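PDB 1J6O: TatD-related deoxyribonuclease, which probably hydrolyses ester bonds in DNA as a metal-dependent nuclease of the TatD family. Local coordinates for residues 13-25 against 208-220. Sequence-based numbering, arbitrary orientation.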
loop_
_atom_site.group_PDB
_atom_site.type_symbol
_atom_site.label_atom_id
_atom_site.label_comp_id
_atom_site.label_asym_id
_atom_site.label_seq_id
_atom_site.Cartn_x
_atom_site.Cartn_y
_atom_site.Cartn_z
HETATM N N MSE A 13 12.376 5.306 -7.367
HETATM C CA MSE A 13 11.229 4.443 -7.120
HETATM C C MSE A 13 10.730 4.702 -5.715
HETATM O O MSE A 13 11.497 5.095 -4.840
HETATM C CB MSE A 13 11.627 2.979 -7.238
HETATM C CG MSE A 13 12.290 2.659 -8.565
HETATM SE SE MSE A 13 12.821 0.822 -8.453
HETATM C CE MSE A 13 11.046 0.164 -8.352
ATOM N N VAL A 14 9.440 4.473 -5.497
ATOM C CA VAL A 14 8.849 4.672 -4.175
ATOM C C VAL A 14 8.135 3.383 -3.800
ATOM O O VAL A 14 7.406 2.821 -4.628
ATOM C CB VAL A 14 7.792 5.799 -4.169
ATOM C CG1 VAL A 14 7.060 5.816 -2.798
ATOM C CG2 VAL A 14 8.478 7.151 -4.435
ATOM N N ASP A 15 8.381 2.869 -2.597
ATOM C CA ASP A 15 7.694 1.627 -2.184
ATOM C C ASP A 15 6.520 2.126 -1.352
ATOM O O ASP A 15 6.713 2.573 -0.216
ATOM C CB ASP A 15 8.578 0.756 -1.288
ATOM C CG ASP A 15 7.931 -0.585 -0.953
ATOM O OD1 ASP A 15 6.703 -0.758 -1.182
ATOM O OD2 ASP A 15 8.668 -1.456 -0.444
ATOM N N THR A 16 5.306 2.028 -1.884
ATOM C CA THR A 16 4.124 2.504 -1.140
ATOM C C THR A 16 3.512 1.524 -0.142
ATOM O O THR A 16 2.461 1.813 0.451
ATOM C CB THR A 16 2.999 2.967 -2.107
ATOM O OG1 THR A 16 2.609 1.858 -2.922
ATOM C CG2 THR A 16 3.474 4.106 -3.011
ATOM N N HIS A 17 4.151 0.373 0.066
ATOM C CA HIS A 17 3.597 -0.577 1.011
ATOM C C HIS A 17 4.688 -1.473 1.555
ATOM O O HIS A 17 4.967 -2.530 0.981
ATOM C CB HIS A 17 2.510 -1.436 0.325
ATOM C CG HIS A 17 1.498 -2.006 1.271
ATOM N ND1 HIS A 17 0.262 -1.426 1.471
ATOM C CD2 HIS A 17 1.532 -3.100 2.068
ATOM C CE1 HIS A 17 -0.424 -2.146 2.347
ATOM N NE2 HIS A 17 0.324 -3.166 2.723
ATOM N N ALA A 18 5.301 -1.078 2.667
ATOM C CA ALA A 18 6.359 -1.894 3.249
ATOM C C ALA A 18 6.051 -2.237 4.731
ATOM O O ALA A 18 5.245 -1.563 5.351
ATOM C CB ALA A 18 7.633 -1.125 3.177
ATOM N N HIS A 19 6.685 -3.282 5.274
ATOM C CA HIS A 19 6.483 -3.680 6.681
ATOM C C HIS A 19 7.906 -3.950 7.179
ATOM O O HIS A 19 8.240 -5.093 7.607
ATOM C CB HIS A 19 5.682 -4.996 6.783
ATOM C CG HIS A 19 4.360 -4.960 6.075
ATOM N ND1 HIS A 19 3.282 -4.247 6.555
ATOM C CD2 HIS A 19 3.926 -5.596 4.957
ATOM C CE1 HIS A 19 2.235 -4.456 5.772
ATOM N NE2 HIS A 19 2.598 -5.275 4.797
ATOM N N LEU A 20 8.729 -2.908 7.173
ATOM C CA LEU A 20 10.122 -3.033 7.597
ATOM C C LEU A 20 10.317 -3.347 9.063
ATOM O O LEU A 20 11.397 -3.805 9.473
ATOM C CB LEU A 20 10.882 -1.758 7.204
ATOM C CG LEU A 20 11.030 -1.577 5.685
ATOM C CD1 LEU A 20 11.397 -0.112 5.333
ATOM C CD2 LEU A 20 12.097 -2.535 5.182
ATOM N N HIS A 21 9.267 -3.124 9.838
ATOM C CA HIS A 21 9.313 -3.381 11.268
ATOM C C HIS A 21 8.989 -4.830 11.619
ATOM O O HIS A 21 9.043 -5.196 12.800
ATOM C CB HIS A 21 8.369 -2.429 12.012
ATOM C CG HIS A 21 6.950 -2.519 11.553
ATOM N ND1 HIS A 21 6.569 -2.227 10.256
ATOM C CD2 HIS A 21 5.837 -2.966 12.188
ATOM C CE1 HIS A 21 5.283 -2.500 10.110
ATOM N NE2 HIS A 21 4.816 -2.954 11.268
ATOM N N PHE A 22 8.647 -5.657 10.626
ATOM C CA PHE A 22 8.337 -7.052 10.895
ATOM C C PHE A 22 9.622 -7.753 11.318
ATOM O O PHE A 22 10.737 -7.301 10.978
ATOM C CB PHE A 22 7.740 -7.735 9.672
ATOM C CG PHE A 22 6.279 -7.409 9.437
ATOM C CD1 PHE A 22 5.630 -6.407 10.167
ATOM C CD2 PHE A 22 5.533 -8.153 8.512
ATOM C CE1 PHE A 22 4.252 -6.152 9.986
ATOM C CE2 PHE A 22 4.151 -7.893 8.331
ATOM C CZ PHE A 22 3.526 -6.898 9.071
ATOM N N HIS A 23 9.472 -8.847 12.063
ATOM C CA HIS A 23 10.639 -9.583 12.535
ATOM C C HIS A 23 11.590 -10.133 11.466
ATOM O O HIS A 23 12.761 -10.417 11.768
ATOM C CB HIS A 23 10.186 -10.699 13.498
ATOM C CG HIS A 23 9.711 -11.943 12.821
ATOM N ND1 HIS A 23 10.572 -12.891 12.308
ATOM C CD2 HIS A 23 8.459 -12.413 12.598
ATOM C CE1 HIS A 23 9.871 -13.893 11.800
ATOM N NE2 HIS A 23 8.587 -13.629 11.965
ATOM N N GLN A 24 11.115 -10.298 10.235
ATOM C CA GLN A 24 11.983 -10.810 9.179
ATOM C C GLN A 24 13.126 -9.823 8.860
ATOM O O GLN A 24 14.078 -10.161 8.189
ATOM C CB GLN A 24 11.184 -11.109 7.900
ATOM C CG GLN A 24 10.307 -12.357 8.003
ATOM C CD GLN A 24 8.979 -12.078 8.648
ATOM O OE1 GLN A 24 8.678 -10.946 9.020
ATOM N NE2 GLN A 24 8.160 -13.117 8.782
ATOM N N PHE A 25 13.038 -8.608 9.370
ATOM C CA PHE A 25 14.074 -7.606 9.123
ATOM C C PHE A 25 14.871 -7.316 10.401
ATOM O O PHE A 25 15.643 -6.364 10.431
ATOM C CB PHE A 25 13.438 -6.290 8.677
ATOM C CG PHE A 25 12.955 -6.309 7.267
ATOM C CD1 PHE A 25 13.871 -6.263 6.213
ATOM C CD2 PHE A 25 11.604 -6.466 6.992
ATOM C CE1 PHE A 25 13.427 -6.391 4.866
ATOM C CE2 PHE A 25 11.141 -6.591 5.678
ATOM C CZ PHE A 25 12.058 -6.554 4.602
ATOM N N TYR A 208 -2.463 5.624 -13.308
ATOM C CA TYR A 208 -3.169 5.076 -12.153
ATOM C C TYR A 208 -2.478 4.031 -11.304
ATOM O O TYR A 208 -3.136 3.313 -10.569
ATOM C CB TYR A 208 -4.500 4.508 -12.639
ATOM C CG TYR A 208 -5.308 5.544 -13.374
ATOM C CD1 TYR A 208 -5.737 6.693 -12.716
ATOM C CD2 TYR A 208 -5.578 5.417 -14.735
ATOM C CE1 TYR A 208 -6.410 7.712 -13.392
ATOM C CE2 TYR A 208 -6.261 6.441 -15.430
ATOM C CZ TYR A 208 -6.664 7.578 -14.742
ATOM O OH TYR A 208 -7.315 8.609 -15.377
ATOM N N ILE A 209 -1.166 3.953 -11.366
ATOM C CA ILE A 209 -0.503 2.943 -10.558
ATOM C C ILE A 209 0.680 3.434 -9.727
ATOM O O ILE A 209 1.320 4.423 -10.065
ATOM C CB ILE A 209 0.039 1.811 -11.445
ATOM C CG1 ILE A 209 1.031 2.382 -12.443
ATOM C CG2 ILE A 209 -1.103 1.131 -12.237
ATOM C CD1 ILE A 209 1.780 1.336 -13.239
ATOM N N VAL A 210 0.930 2.752 -8.609
ATOM C CA VAL A 210 2.057 3.092 -7.760
ATOM C C VAL A 210 2.717 1.737 -7.534
ATOM O O VAL A 210 2.081 0.690 -7.730
ATOM C CB VAL A 210 1.690 3.705 -6.408
ATOM C CG1 VAL A 210 1.277 5.155 -6.605
ATOM C CG2 VAL A 210 0.614 2.847 -5.717
ATOM N N LEU A 211 3.992 1.744 -7.163
ATOM C CA LEU A 211 4.710 0.491 -6.930
ATOM C C LEU A 211 4.689 0.128 -5.457
ATOM O O LEU A 211 4.477 0.987 -4.585
ATOM C CB LEU A 211 6.177 0.651 -7.313
ATOM C CG LEU A 211 6.512 1.282 -8.660
ATOM C CD1 LEU A 211 7.989 1.684 -8.648
ATOM C CD2 LEU A 211 6.221 0.286 -9.791
ATOM N N GLU A 212 4.894 -1.151 -5.172
ATOM C CA GLU A 212 4.921 -1.574 -3.791
ATOM C C GLU A 212 5.614 -2.927 -3.738
ATOM O O GLU A 212 5.736 -3.614 -4.763
ATOM C CB GLU A 212 3.510 -1.710 -3.234
ATOM C CG GLU A 212 2.781 -2.984 -3.689
ATOM C CD GLU A 212 1.435 -3.115 -3.013
ATOM O OE1 GLU A 212 0.539 -2.349 -3.401
ATOM O OE2 GLU A 212 1.288 -3.949 -2.076
ATOM N N THR A 213 6.120 -3.281 -2.558
ATOM C CA THR A 213 6.774 -4.565 -2.396
ATOM C C THR A 213 5.963 -5.417 -1.430
ATOM O O THR A 213 5.921 -6.635 -1.572
ATOM C CB THR A 213 8.175 -4.480 -1.726
ATOM O OG1 THR A 213 8.044 -3.862 -0.430
ATOM C CG2 THR A 213 9.158 -3.712 -2.586
ATOM N N ASP A 214 5.302 -4.776 -0.467
ATOM C CA ASP A 214 4.535 -5.481 0.543
ATOM C C ASP A 214 5.598 -6.327 1.296
ATOM O O ASP A 214 5.293 -7.374 1.877
ATOM C CB ASP A 214 3.455 -6.387 -0.074
ATOM C CG ASP A 214 2.408 -6.827 0.952
ATOM O OD1 ASP A 214 2.301 -6.191 2.040
ATOM O OD2 ASP A 214 1.678 -7.808 0.662
ATOM N N CYS A 215 6.856 -5.868 1.295
ATOM C CA CYS A 215 7.918 -6.627 1.986
ATOM C C CYS A 215 7.528 -6.856 3.460
ATOM O O CYS A 215 6.960 -5.970 4.097
ATOM C CB CYS A 215 9.263 -5.894 1.873
ATOM S SG CYS A 215 9.370 -4.263 2.657
ATOM N N PRO A 216 7.930 -7.996 4.050
ATOM C CA PRO A 216 8.730 -9.074 3.440
ATOM C C PRO A 216 8.008 -10.030 2.505
ATOM O O PRO A 216 8.615 -10.971 1.995
ATOM C CB PRO A 216 9.253 -9.815 4.659
ATOM C CG PRO A 216 7.990 -9.830 5.559
ATOM C CD PRO A 216 7.537 -8.347 5.433
ATOM N N PHE A 217 6.730 -9.805 2.268
ATOM C CA PHE A 217 5.968 -10.698 1.397
ATOM C C PHE A 217 6.103 -10.534 -0.139
ATOM O O PHE A 217 6.627 -9.526 -0.610
ATOM C CB PHE A 217 4.468 -10.564 1.678
ATOM C CG PHE A 217 4.083 -10.567 3.128
ATOM C CD1 PHE A 217 4.445 -11.606 3.970
ATOM C CD2 PHE A 217 3.376 -9.478 3.649
ATOM C CE1 PHE A 217 4.118 -11.570 5.340
ATOM C CE2 PHE A 217 3.048 -9.431 4.991
ATOM C CZ PHE A 217 3.420 -10.476 5.845
ATOM N N LEU A 218 5.660 -11.569 -0.854
ATOM C CA LEU A 218 5.647 -11.593 -2.308
ATOM C C LEU A 218 6.797 -11.002 -3.102
ATOM O O LEU A 218 6.644 -9.974 -3.797
ATOM C CB LEU A 218 4.377 -10.873 -2.739
ATOM C CG LEU A 218 3.094 -11.321 -2.041
ATOM C CD1 LEU A 218 1.949 -10.303 -2.270
ATOM C CD2 LEU A 218 2.712 -12.675 -2.589
ATOM N N PRO A 219 7.956 -11.650 -3.069
ATOM C CA PRO A 219 9.169 -11.218 -3.762
ATOM C C PRO A 219 8.971 -11.356 -5.265
ATOM O O PRO A 219 8.119 -12.137 -5.693
ATOM C CB PRO A 219 10.198 -12.170 -3.212
ATOM C CG PRO A 219 9.384 -13.474 -2.946
ATOM C CD PRO A 219 8.174 -12.881 -2.289
ATOM N N PRO A 220 9.679 -10.538 -6.076
ATOM C CA PRO A 220 9.499 -10.677 -7.526
ATOM C C PRO A 220 10.168 -11.973 -7.986
ATOM O O PRO A 220 11.032 -12.522 -7.282
ATOM C CB PRO A 220 10.155 -9.413 -8.106
ATOM C CG PRO A 220 11.134 -9.002 -7.074
ATOM C CD PRO A 220 10.457 -9.324 -5.751
HETATM O O HOH W 1 5.393 4.049 -6.304
#
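The carboxylate of Asp15 crosses the side chain of Thr213 at about a right angle and grips that residue twice. OD2 takes the hydroxyl OG1 of Thr213 in a very short hydrogen bond of 2.5 Å. OD1 of Asp15 accepts the backbone N of Thr213 at 2.9 Å. The N of His17 reaches the same OD1 from the opposite face of the carboxylate plane, which makes an Asx turn. With CG opposite the backbone N (chi1 -175°), the carboxylate of Asp15 extends toward the turn at Thr213. Thr213 OG1 in turn accepts the N of Cys215, an ST turn. With an alanine at Asp15 the Asx turn would go, the N atoms of Thr213 and His17 would lose this acceptor, and the Thr213 hydroxyl, without its carboxylate, would probably be free to turn away from the N of Cys215. Next along, the N and OG1 of Thr16 both donate to Leu211 O from opposite faces of its carbonyl plane, OG1 at 2.6 Å.

These segments close a TIM barrel: 13-18 is its first strand and 209-211 its eighth. A water bridges Val14 O and Leu211 N between them. At the C-terminal ends of these strands His17, His19 and Asp214 are predicted ligands of one divalent metal. His19 NE2 donates to Asp214 OD1 at 2.9 Å; the oxygen lies near the ring plane, while the carboxylate plane is turned 57° from it. His17 runs alongside Asp214, its CD2 3.2 Å from OD1. His17 NE2 hydrogen-bonds Glu103, another predicted ligand of that metal. Glu212 lies beside His17, its carboxylate nearly parallel to the ring, and its OE2 hydrogen-bonds His164, a predicted ligand of a second metal.

Farther out, His19, Phe22 and Phe217 form an aromatic cluster. CZ of Phe217 meets the edge of the Phe22 ring, 3.7 Å from CE2. Pro216, after a cis peptide bond, packs CD against Phe22 and CB against Phe25 CE2.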